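Side-chain contact in chitinase (Chromobacterium violaceum, PDB 4TXG), which probably hydrolyses glycosidic bonds of chitin with a family 18 glycoside hydrolase domain: residues 376-381 / 431-436. Numbering follows the deposited sequence.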
# COMPACT_ATOMS: atom_id res chain seq x y z
N LEU A 376 6.62 -8.51 -6.45
CA LEU A 376 6.89 -8.53 -5.01
C LEU A 376 5.96 -9.49 -4.28
O LEU A 376 6.39 -10.23 -3.39
CB LEU A 376 6.76 -7.13 -4.41
CG LEU A 376 7.76 -6.08 -4.89
CD1 LEU A 376 7.47 -4.71 -4.29
CD2 LEU A 376 9.18 -6.52 -4.54
N LEU A 377 4.68 -9.48 -4.65
CA LEU A 377 3.69 -10.28 -3.95
C LEU A 377 3.87 -11.77 -4.18
O LEU A 377 3.38 -12.59 -3.39
CB LEU A 377 2.28 -9.84 -4.37
CG LEU A 377 1.85 -8.47 -3.83
CD1 LEU A 377 0.59 -8.01 -4.55
CD2 LEU A 377 1.64 -8.47 -2.31
N ARG A 378 4.59 -12.14 -5.24
CA ARG A 378 4.83 -13.56 -5.50
C ARG A 378 5.66 -14.17 -4.37
O ARG A 378 5.63 -15.37 -4.14
CB ARG A 378 5.52 -13.76 -6.85
CG ARG A 378 5.70 -15.23 -7.23
CD ARG A 378 6.18 -15.35 -8.67
NE ARG A 378 5.20 -14.83 -9.63
CZ ARG A 378 4.32 -15.59 -10.29
NH1 ARG A 378 4.29 -16.89 -10.09
NH2 ARG A 378 3.48 -15.02 -11.15
N GLY A 379 6.40 -13.32 -3.65
CA GLY A 379 7.20 -13.78 -2.53
C GLY A 379 6.58 -13.49 -1.18
O GLY A 379 7.27 -13.55 -0.16
N MET A 380 5.29 -13.20 -1.15
CA MET A 380 4.64 -12.86 0.12
C MET A 380 3.47 -13.80 0.47
O MET A 380 2.51 -13.39 1.13
CB MET A 380 4.19 -11.39 0.08
CG MET A 380 5.41 -10.45 -0.01
SD MET A 380 5.09 -8.72 -0.37
CE MET A 380 4.16 -8.26 1.08
N GLU A 381 3.60 -15.05 0.02
CA GLU A 381 2.67 -16.13 0.35
C GLU A 381 1.23 -15.70 0.04
O GLU A 381 0.93 -15.40 -1.11
CB GLU A 381 2.87 -16.58 1.81
CG GLU A 381 4.32 -17.10 1.99
CD GLU A 381 4.60 -17.80 3.31
OE1 GLU A 381 3.65 -17.99 4.11
OE2 GLU A 381 5.78 -18.18 3.53
N PRO A 431 -0.49 -19.00 -22.12
CA PRO A 431 -1.89 -19.41 -21.94
C PRO A 431 -2.33 -19.45 -20.49
O PRO A 431 -3.46 -19.05 -20.20
CB PRO A 431 -1.91 -20.83 -22.54
CG PRO A 431 -0.76 -20.87 -23.49
CD PRO A 431 0.29 -19.96 -22.92
N GLN A 432 -1.46 -19.92 -19.59
CA GLN A 432 -1.80 -20.08 -18.18
C GLN A 432 -2.22 -18.78 -17.49
O GLN A 432 -2.93 -18.81 -16.49
CB GLN A 432 -0.62 -20.68 -17.41
CG GLN A 432 -0.23 -22.09 -17.83
CD GLN A 432 0.96 -22.11 -18.77
OE1 GLN A 432 1.02 -21.34 -19.73
NE2 GLN A 432 1.92 -22.99 -18.50
N TYR A 433 -1.77 -17.64 -18.01
CA TYR A 433 -2.08 -16.36 -17.35
C TYR A 433 -3.44 -15.80 -17.77
O TYR A 433 -3.89 -14.79 -17.23
CB TYR A 433 -0.98 -15.35 -17.63
CG TYR A 433 0.21 -15.45 -16.69
CD1 TYR A 433 0.81 -16.68 -16.41
CD2 TYR A 433 0.74 -14.32 -16.09
CE1 TYR A 433 1.90 -16.76 -15.55
CE2 TYR A 433 1.84 -14.40 -15.24
CZ TYR A 433 2.40 -15.62 -14.97
OH TYR A 433 3.49 -15.68 -14.12
N GLY A 434 -4.10 -16.46 -18.72
CA GLY A 434 -5.46 -16.12 -19.08
C GLY A 434 -5.69 -14.67 -19.48
O GLY A 434 -6.73 -14.08 -19.18
N ASN A 435 -4.70 -14.10 -20.16
CA ASN A 435 -4.70 -12.70 -20.59
C ASN A 435 -4.98 -11.68 -19.49
O ASN A 435 -5.59 -10.63 -19.73
CB ASN A 435 -5.68 -12.50 -21.73
CG ASN A 435 -5.16 -13.06 -23.03
OD1 ASN A 435 -5.53 -14.16 -23.42
ND2 ASN A 435 -4.25 -12.32 -23.68
N ILE A 436 -4.50 -11.99 -18.30
CA ILE A 436 -4.53 -11.04 -17.20
C ILE A 436 -3.20 -10.31 -17.11
O ILE A 436 -2.16 -10.93 -16.89
CB ILE A 436 -4.83 -11.74 -15.87
CG1 ILE A 436 -6.24 -12.35 -15.93
CG2 ILE A 436 -4.70 -10.75 -14.69
CD1 ILE A 436 -6.72 -12.94 -14.63
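Arg378 and Tyr433 lie 14.0 Å apart at their CA atoms, the nearest pair of the two backbones, so the main chains never meet; 376-381, on helix 374-377, includes a type I turn from Leu377 to Met380, closed by Met380 N to Leu377 O at 3.0 Å, and 431-436 opens with a 3-10 turn. Two long side chains advance from opposite directions to span the gap. Arg378 sets CG anti to its own backbone nitrogen (chi1 -176°), continues extended through chi2 and bends at chi3 (-63°), which carries the guanidinium up to the hydroxyl of Tyr433. Arg378 NH2 lies 3.0 Å from Tyr433 OH, while CZ of Arg378 stays 3.9 Å from that oxygen. The guanidinium and ring planes differ by just 15°, and the nearest approach is at Tyr433 OH. Beyond the tyrosine, the guanidinium donates from NH1 to Asn672 O and from NH2 to Tyr760 O, and the arginine side chain packs on Tyr673 and Ile675. With only 58 Å² buried between the segments, the chemistry implies a local polar junction: backbone carbonyls fix the buried guanidinium where the chitinase barrel meets the C-terminal beta domain, and the phenol hydroxyl adds a third oxygen beside it.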